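Oxidoreductase, zinc-binding dehydrogenase family (Myxococcus xanthus, PDB 5K1S) binds zinc and probably acts as a reductase in an alternative route of isovaleryl coenzyme A biosynthesis. Local coordinates at residues Val61-Gly66 and Phe130-Pro135; Ala263-Thr268 and Gly276-Val281; Val196-Val201 and Gln222-Ala227. One frame throughout, in Å; residues are numbered along the deposited sequence.

How the contacts relate
Along the chain contact 1 comes first, then contact 3, then contact 2, each closing before the next opens. Contact 1 joins helix 58-64 to a loop near the zinc held by Cys57, His79 and Cys166, in the GroES-like part of the protein. Contacts 2 and 3 belong to the Rossmann-like part, where six parallel strands run in the order 3-2-1-4-5-6: contact 3 pairs helices linked through strand 210-215, and contact 2 packs helix 262-270 on strand 276-280. Their centres are 18 Å apart, whereas contact 1 is centred 29 Å from each. The medium-chain reductase plan thus combines a zinc-bearing part with a sheet-and-helix part.

Contact 1. Residues Val61-Gly66 and Phe130-Pro135; sequences VINRRG and FGEELP
With chi1 at -169°, Asn63 swings its CG away from its own backbone N and beside its carbonyl carbon, carrying the amide off helix 58-64 toward Gly131 and Glu132. Glu132 has the other setting, its CG lying beside the backbone N, and from there the chain runs on extended. The one hydrogen bond between the segments runs from Asn63 ND2 to Gly131 O, 2.7 Å long and bent to 138° at the hydrogen. The acceptor lies nearly in the plane of the Asn63 amide, but the donor stands 41° above the carbonyl plane, so neither lone pair is met squarely. Asn63 ND2 also rests on the aliphatic part of Glu132, 3.7 Å from its CG, while the amide and carboxylate planes are steeply inclined to each other. Asparagine suits the place because its amide has two uses: ND2 serves the loop carbonyl, and OD1 is hydrogen-bonded to Thr71 OG1, which helps fix the rotation of the group. A leucine here would probably leave the carbonyl of buried Gly131 and the Thr71 hydroxyl without these partners. Gly131 has a positive phi, at which a side chain would run into the carbonyl oxygen of Phe130. The loop lies close to the zinc site: Gly131 is about 5 Å from the side chain of the zinc ligand His79, and the side chain of Glu132, whose OE2 is hydrogen-bonded to His59 NE2, is about 8 Å from a zinc ion. Beyond the contact, Phe130 lies against Met142 and Ala144 of strand 141-145, while Val61 packs on helix 339-347 and Arg64 forms a salt bridge with Glu347 there; the bond thus ties the end of helix 58-64 to the loop that leads into strand 141-145.

Contact 2. Residues Ala263-Thr268 and Gly276-Val281; sequences ATFDQT and GRVVVV
Phe265 and Val280 meet in the closely packed, buried part of this contact: the CG2 methyl of Val280 comes to the edge of the ring, near its plane, 4.0 Å from Phe265 CE1. Phe265 CE1 also lies 4.2 Å from Val278 CG1, so one corner of the phenyl group touches two valines that alternate with Val279 along strand 276-280. Setting CG opposite the backbone nitrogen (chi1 -165°) sends the ring of Phe265 across to the strand, although its CB starts off to the side. A turn further on, Thr268 offers its CG2 methyl to Val278 CG2 at 4.1 Å, while its OG1 is hydrogen-bonded to Glu258 OE1. Threonine, itself buried, thus serves both an apolar neighbour and a polar one, and beta-branched valines suit an extended strand packed under a helix. The far side of the helix is more open to solvent, with Asp266 and Gln267 partly exposed, though Gln267 still touches Phe240 of helix 240-247. Ile303 of strand 302-305 also packs on Phe265 and Val280, and the second subunit adds its Leu291 against Phe265 and its Ile297 against Val280. Helix and strand axes run antiparallel, 11.1 Å apart, as in a beta-alpha-beta crossover of a Rossmann-like fold, here leading from strand 253-258 through helix 262-270 to strand 276-280.

Contact 3. Residues Val196-Val201 and Gln222-Ala227; sequences VGLSSV and QALKEA
Two consecutive helices of the Rossmann-like domain meet here, helix 195-206 and helix 221-226, which precede and follow strand 210-215 in a beta-alpha-beta-alpha succession. The contact is made by van der Waals packing alone, with no hydrogen bond between the segments. Leu198 and Leu224 supply one half of it: the CD2 methyls of Leu198 and Leu224 touch at 3.6 Å, the two side chains crossing at about a right angle. In each leucine CG sits beside the backbone nitrogen and the chain then extends (chi2 172° in Leu198 and 173° in Leu224), so that branches whose CB atoms leave their helices to the side still reach the partner. Val201 supplies the other half. Val201 CG1 lies 3.6 Å from Ala227 O, at the C-terminal end of the second helix. The Ala227 CB methyl is a little further off, 4.2 Å from Val201 CG1. Ala227 fits because its small side chain is directed at the first helix, where the backbones come nearest, CA of Val201 to CA of Ala227 being 6.7 Å. Both helices lie on the parallel sheet: Val201 rests on Ile189 of strand 186-190 and Val211 of strand 210-215, and Leu224 on Ala213 and Thr215 of the latter. On another side of helix 195-206, Ser199 and Ser200 turn to helix 165-178, where both touch Ala171, and Leu198 also meets Phe329 of a loop.

Contact 1. Residues Val61-Gly66 and Phe130-Pro135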
loop_
_atom_site.group_PDB
_atom_site.type_symbol
_atom_site.label_atom_id
_atom_site.label_comp_id
_atom_site.label_asym_id
_atom_site.label_seq_id
_atom_site.Cartn_x
_atom_site.Cartn_y
_atom_site.Cartn_z
ATOM N N VAL A 61 22.003 5.488 -16.688
ATOM C CA VAL A 61 22.559 6.827 -16.513
ATOM C C VAL A 61 22.992 7.025 -15.067
ATOM O O VAL A 61 24.129 7.421 -14.786
ATOM C CB VAL A 61 21.536 7.895 -16.943
ATOM C CG1 VAL A 61 22.065 9.298 -16.660
ATOM C CG2 VAL A 61 21.191 7.742 -18.417
ATOM N N ILE A 62 22.082 6.754 -14.129
ATOM C CA ILE A 62 22.404 6.892 -12.712
ATOM C C ILE A 62 23.626 6.050 -12.376
ATOM O O ILE A 62 24.552 6.505 -11.693
ATOM C CB ILE A 62 21.192 6.498 -11.848
ATOM C CG1 ILE A 62 19.954 7.312 -12.243
ATOM C CG2 ILE A 62 21.497 6.712 -10.372
ATOM C CD1 ILE A 62 18.667 6.811 -11.623
ATOM N N ASN A 63 23.651 4.811 -12.869
ATOM C CA ASN A 63 24.792 3.931 -12.643
ATOM C C ASN A 63 26.078 4.562 -13.159
ATOM O O ASN A 63 27.107 4.555 -12.472
ATOM C CB ASN A 63 24.532 2.583 -13.321
ATOM C CG ASN A 63 25.528 1.513 -12.913
ATOM O OD1 ASN A 63 26.251 1.657 -11.930
ATOM N ND2 ASN A 63 25.556 0.425 -13.667
ATOM N N ARG A 64 26.035 5.130 -14.367
ATOM C CA ARG A 64 27.238 5.703 -14.962
ATOM C C ARG A 64 27.804 6.837 -14.118
ATOM O O ARG A 64 29.022 7.044 -14.098
ATOM C CB ARG A 64 26.940 6.203 -16.376
ATOM C CG ARG A 64 28.100 6.952 -17.009
ATOM C CD ARG A 64 27.792 7.416 -18.418
ATOM N NE ARG A 64 26.558 8.194 -18.504
ATOM C CZ ARG A 64 26.400 9.417 -18.016
ATOM N NH1 ARG A 64 27.389 10.022 -17.373
ATOM N NH2 ARG A 64 25.237 10.037 -18.157
ATOM N N ARG A 65 26.946 7.586 -13.427
ATOM C CA ARG A 65 27.387 8.726 -12.632
ATOM C C ARG A 65 28.008 8.323 -11.302
ATOM O O ARG A 65 28.456 9.203 -10.559
ATOM C CB ARG A 65 26.214 9.676 -12.374
ATOM C CG ARG A 65 25.739 10.423 -13.607
ATOM C CD ARG A 65 24.504 11.258 -13.313
ATOM N NE ARG A 65 23.999 11.922 -14.512
ATOM C CZ ARG A 65 22.767 12.401 -14.644
ATOM N NH1 ARG A 65 21.890 12.287 -13.653
ATOM N NH2 ARG A 65 22.404 12.988 -15.777
ATOM N N GLY A 66 28.051 7.031 -10.986
ATOM C CA GLY A 66 28.549 6.581 -9.704
ATOM C C GLY A 66 27.530 6.612 -8.587
ATOM O O GLY A 66 27.900 6.406 -7.426
ATOM N N PHE A 130 22.366 -6.751 -12.929
ATOM C CA PHE A 130 23.128 -6.776 -14.168
ATOM C C PHE A 130 23.607 -5.369 -14.502
ATOM O O PHE A 130 22.852 -4.399 -14.404
ATOM C CB PHE A 130 22.281 -7.337 -15.309
ATOM C CG PHE A 130 22.059 -8.817 -15.224
ATOM C CD1 PHE A 130 20.986 -9.332 -14.516
ATOM C CD2 PHE A 130 22.923 -9.697 -15.854
ATOM C CE1 PHE A 130 20.784 -10.695 -14.437
ATOM C CE2 PHE A 130 22.727 -11.061 -15.773
ATOM C CZ PHE A 130 21.656 -11.561 -15.066
ATOM N N GLY A 131 24.875 -5.258 -14.887
ATOM C CA GLY A 131 25.477 -3.962 -15.114
ATOM C C GLY A 131 26.008 -3.292 -13.869
ATOM O O GLY A 131 26.445 -2.136 -13.943
ATOM N N GLU A 132 25.982 -3.976 -12.725
ATOM C CA GLU A 132 26.515 -3.428 -11.485
ATOM C C GLU A 132 27.482 -4.420 -10.851
ATOM O O GLU A 132 28.658 -4.461 -11.222
ATOM C CB GLU A 132 25.373 -3.067 -10.533
ATOM C CG GLU A 132 24.518 -1.914 -11.043
ATOM C CD GLU A 132 23.218 -1.757 -10.284
ATOM O OE1 GLU A 132 23.202 -2.009 -9.060
ATOM O OE2 GLU A 132 22.207 -1.387 -10.918
ATOM N N GLU A 133 27.012 -5.237 -9.905
ATOM C CA GLU A 133 27.903 -6.198 -9.264
ATOM C C GLU A 133 28.411 -7.237 -10.255
ATOM O O GLU A 133 29.529 -7.742 -10.104
ATOM C CB GLU A 133 27.194 -6.885 -8.097
ATOM C CG GLU A 133 26.484 -5.930 -7.151
ATOM C CD GLU A 133 26.281 -6.519 -5.769
ATOM O OE1 GLU A 133 27.237 -7.113 -5.227
ATOM O OE2 GLU A 133 25.164 -6.395 -5.226
ATOM N N LEU A 134 27.612 -7.568 -11.268
ATOM C CA LEU A 134 28.071 -8.467 -12.313
ATOM C C LEU A 134 27.935 -7.791 -13.674
ATOM O O LEU A 134 27.052 -6.947 -13.866
ATOM C CB LEU A 134 27.300 -9.795 -12.302
ATOM C CG LEU A 134 25.777 -9.759 -12.247
ATOM C CD1 LEU A 134 25.206 -9.620 -13.638
ATOM C CD2 LEU A 134 25.236 -11.011 -11.574
ATOM N N PRO A 135 28.801 -8.128 -14.632
ATOM C CA PRO A 135 28.855 -7.357 -15.880
ATOM C C PRO A 135 27.519 -7.329 -16.608
ATOM O O PRO A 135 26.714 -8.259 -16.523
ATOM C CB PRO A 135 29.924 -8.086 -16.701
ATOM C CG PRO A 135 30.757 -8.794 -15.692
ATOM C CD PRO A 135 29.814 -9.196 -14.605
#

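Contact 2. Residues Ala263-Thr268 and Gly276-Val281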
loop_
_atom_site.group_PDB
_atom_site.type_symbol
_atom_site.label_atom_id
_atom_site.label_comp_id
_atom_site.label_asym_id
_atom_site.label_seq_id
_atom_site.Cartn_x
_atom_site.Cartn_y
_atom_site.Cartn_z
ATOM N N ALA A 263 4.341 13.959 -8.109
ATOM C CA ALA A 263 3.768 15.068 -8.865
ATOM C C ALA A 263 2.258 14.921 -9.023
ATOM O O ALA A 263 1.527 15.919 -9.011
ATOM C CB ALA A 263 4.439 15.173 -10.233
ATOM N N THR A 264 1.771 13.690 -9.174
ATOM C CA THR A 264 0.355 13.435 -9.412
ATOM C C THR A 264 -0.322 12.699 -8.264
ATOM O O THR A 264 -1.526 12.435 -8.343
ATOM C CB THR A 264 0.175 12.619 -10.698
ATOM O OG1 THR A 264 0.745 11.316 -10.524
ATOM C CG2 THR A 264 0.846 13.304 -11.877
ATOM N N PHE A 265 0.412 12.374 -7.197
ATOM C CA PHE A 265 -0.116 11.478 -6.172
ATOM C C PHE A 265 -1.354 12.065 -5.499
ATOM O O PHE A 265 -2.394 11.404 -5.402
ATOM C CB PHE A 265 0.970 11.179 -5.139
ATOM C CG PHE A 265 0.656 10.011 -4.249
ATOM C CD1 PHE A 265 0.761 8.716 -4.724
ATOM C CD2 PHE A 265 0.264 10.208 -2.939
ATOM C CE1 PHE A 265 0.476 7.642 -3.909
ATOM C CE2 PHE A 265 -0.021 9.138 -2.120
ATOM C CZ PHE A 265 0.086 7.853 -2.605
ATOM N N ASP A 266 -1.259 13.310 -5.023
ATOM C CA ASP A 266 -2.362 13.900 -4.270
ATOM C C ASP A 266 -3.658 13.879 -5.074
ATOM O O ASP A 266 -4.738 13.646 -4.516
ATOM C CB ASP A 266 -2.008 15.328 -3.857
ATOM C CG ASP A 266 -3.051 15.945 -2.947
ATOM O OD1 ASP A 266 -3.078 15.590 -1.750
ATOM O OD2 ASP A 266 -3.838 16.789 -3.428
ATOM N N GLN A 267 -3.575 14.120 -6.383
ATOM C CA GLN A 267 -4.768 14.067 -7.225
ATOM C C GLN A 267 -5.212 12.629 -7.461
ATOM O O GLN A 267 -6.416 12.350 -7.523
ATOM C CB GLN A 267 -4.500 14.769 -8.554
ATOM C CG GLN A 267 -4.345 16.273 -8.444
ATOM C CD GLN A 267 -5.640 16.965 -8.075
ATOM O OE1 GLN A 267 -6.452 17.291 -8.943
ATOM N NE2 GLN A 267 -5.844 17.193 -6.782
ATOM N N THR A 268 -4.258 11.705 -7.606
ATOM C CA THR A 268 -4.603 10.297 -7.782
ATOM C C THR A 268 -5.506 9.817 -6.655
ATOM O O THR A 268 -6.555 9.210 -6.900
ATOM C CB THR A 268 -3.330 9.445 -7.850
ATOM O OG1 THR A 268 -2.597 9.761 -9.040
ATOM C CG2 THR A 268 -3.665 7.953 -7.853
ATOM N N GLY A 276 -10.696 1.658 -3.356
ATOM C CA GLY A 276 -9.741 1.554 -4.438
ATOM C C GLY A 276 -8.328 1.337 -3.937
ATOM O O GLY A 276 -8.004 1.557 -2.768
ATOM N N ARG A 277 -7.465 0.897 -4.851
ATOM C CA ARG A 277 -6.086 0.568 -4.522
ATOM C C ARG A 277 -5.148 1.257 -5.502
ATOM O O ARG A 277 -5.358 1.196 -6.717
ATOM C CB ARG A 277 -5.866 -0.950 -4.542
ATOM C CG ARG A 277 -6.229 -1.618 -5.855
ATOM C CD ARG A 277 -6.360 -3.122 -5.690
ATOM N NE ARG A 277 -6.558 -3.796 -6.970
ATOM C CZ ARG A 277 -7.724 -3.888 -7.602
ATOM N NH1 ARG A 277 -8.816 -3.344 -7.081
ATOM N NH2 ARG A 277 -7.799 -4.524 -8.763
ATOM N N VAL A 278 -4.118 1.908 -4.968
ATOM C CA VAL A 278 -3.116 2.611 -5.762
ATOM C C VAL A 278 -1.845 1.776 -5.752
ATOM O O VAL A 278 -1.294 1.484 -4.684
ATOM C CB VAL A 278 -2.852 4.022 -5.217
ATOM C CG1 VAL A 278 -1.756 4.715 -6.021
ATOM C CG2 VAL A 278 -4.131 4.841 -5.235
ATOM N N VAL A 279 -1.373 1.400 -6.935
ATOM C CA VAL A 279 -0.155 0.615 -7.081
ATOM C C VAL A 279 0.959 1.575 -7.481
ATOM O O VAL A 279 0.988 2.074 -8.611
ATOM C CB VAL A 279 -0.324 -0.509 -8.111
ATOM C CG1 VAL A 279 0.892 -1.423 -8.094
ATOM C CG2 VAL A 279 -1.594 -1.301 -7.830
ATOM N N VAL A 280 1.876 1.837 -6.557
ATOM C CA VAL A 280 2.943 2.807 -6.771
ATOM C C VAL A 280 4.164 2.074 -7.309
ATOM O O VAL A 280 4.649 1.121 -6.690
ATOM C CB VAL A 280 3.281 3.557 -5.475
ATOM C CG1 VAL A 280 4.281 4.672 -5.755
ATOM C CG2 VAL A 280 2.017 4.116 -4.835
ATOM N N VAL A 281 4.661 2.520 -8.462
ATOM C CA VAL A 281 5.859 1.933 -9.054
ATOM C C VAL A 281 6.934 2.957 -9.383
ATOM O O VAL A 281 8.109 2.577 -9.540
ATOM C CB VAL A 281 5.488 1.119 -10.317
ATOM C CG1 VAL A 281 4.877 2.013 -11.385
ATOM C CG2 VAL A 281 6.702 0.366 -10.863
#

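Contact 3. Residues Val196-Val201 and Gln222-Ala227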
loop_
_atom_site.group_PDB
_atom_site.type_symbol
_atom_site.label_atom_id
_atom_site.label_comp_id
_atom_site.label_asym_id
_atom_site.label_seq_id
_atom_site.Cartn_x
_atom_site.Cartn_y
_atom_site.Cartn_z
ATOM N N VAL A 196 6.839 2.294 -19.323
ATOM C CA VAL A 196 6.018 1.482 -18.431
ATOM C C VAL A 196 4.539 1.757 -18.674
ATOM O O VAL A 196 3.717 0.833 -18.694
ATOM C CB VAL A 196 6.403 1.744 -16.962
ATOM C CG1 VAL A 196 5.490 0.967 -16.016
ATOM C CG2 VAL A 196 7.857 1.373 -16.718
ATOM N N GLY A 197 4.179 3.028 -18.857
ATOM C CA GLY A 197 2.778 3.370 -19.037
ATOM C C GLY A 197 2.171 2.712 -20.259
ATOM O O GLY A 197 1.104 2.097 -20.184
ATOM N N LEU A 198 2.845 2.830 -21.405
ATOM C CA LEU A 198 2.318 2.247 -22.634
ATOM C C LEU A 198 2.056 0.756 -22.472
ATOM O O LEU A 198 1.017 0.249 -22.912
ATOM C CB LEU A 198 3.285 2.500 -23.791
ATOM C CG LEU A 198 3.409 3.958 -24.240
ATOM C CD1 LEU A 198 4.535 4.110 -25.251
ATOM C CD2 LEU A 198 2.097 4.462 -24.827
ATOM N N SER A 199 2.983 0.035 -21.841
ATOM C CA SER A 199 2.771 -1.392 -21.619
ATOM C C SER A 199 1.613 -1.633 -20.660
ATOM O O SER A 199 0.820 -2.562 -20.855
ATOM C CB SER A 199 4.050 -2.039 -21.091
ATOM O OG SER A 199 5.061 -2.052 -22.085
ATOM N N SER A 200 1.497 -0.803 -19.620
ATOM C CA SER A 200 0.400 -0.962 -18.671
ATOM C C SER A 200 -0.945 -0.712 -19.340
ATOM O O SER A 200 -1.905 -1.459 -19.118
ATOM C CB SER A 200 0.595 -0.016 -17.486
ATOM O OG SER A 200 1.814 -0.285 -16.816
ATOM N N VAL A 201 -1.036 0.338 -20.162
ATOM C CA VAL A 201 -2.275 0.626 -20.885
ATOM C C VAL A 201 -2.725 -0.605 -21.662
ATOM O O VAL A 201 -3.857 -1.081 -21.515
ATOM C CB VAL A 201 -2.087 1.839 -21.815
ATOM C CG1 VAL A 201 -3.283 2.004 -22.754
ATOM C CG2 VAL A 201 -1.883 3.106 -20.998
ATOM N N GLN A 222 -2.968 10.593 -29.435
ATOM C CA GLN A 222 -3.188 9.693 -30.562
ATOM C C GLN A 222 -2.556 8.328 -30.324
ATOM O O GLN A 222 -3.045 7.319 -30.845
ATOM C CB GLN A 222 -2.633 10.314 -31.844
ATOM N N ALA A 223 -1.476 8.273 -29.543
ATOM C CA ALA A 223 -0.823 7.000 -29.259
ATOM C C ALA A 223 -1.521 6.262 -28.122
ATOM O O ALA A 223 -1.860 5.081 -28.256
ATOM C CB ALA A 223 0.651 7.230 -28.923
ATOM N N LEU A 224 -1.742 6.944 -26.996
ATOM C CA LEU A 224 -2.396 6.302 -25.859
ATOM C C LEU A 224 -3.759 5.747 -26.248
ATOM O O LEU A 224 -4.127 4.640 -25.840
ATOM C CB LEU A 224 -2.528 7.295 -24.704
ATOM C CG LEU A 224 -1.213 7.783 -24.091
ATOM C CD1 LEU A 224 -1.471 8.883 -23.075
ATOM C CD2 LEU A 224 -0.452 6.632 -23.448
ATOM N N LYS A 225 -4.525 6.502 -27.039
ATOM C CA LYS A 225 -5.813 6.006 -27.509
ATOM C C LYS A 225 -5.631 4.760 -28.368
ATOM O O LYS A 225 -6.283 3.734 -28.145
ATOM C CB LYS A 225 -6.540 7.100 -28.290
ATOM N N GLU A 226 -4.738 4.830 -29.359
ATOM C CA GLU A 226 -4.473 3.668 -30.200
ATOM C C GLU A 226 -3.894 2.515 -29.392
ATOM O O GLU A 226 -4.050 1.350 -29.774
ATOM C CB GLU A 226 -3.520 4.048 -31.335
ATOM N N ALA A 227 -3.229 2.815 -28.278
ATOM C CA ALA A 227 -2.633 1.787 -27.435
ATOM C C ALA A 227 -3.656 1.053 -26.578
ATOM O O ALA A 227 -3.273 0.140 -25.837
ATOM C CB ALA A 227 -1.562 2.408 -26.534
#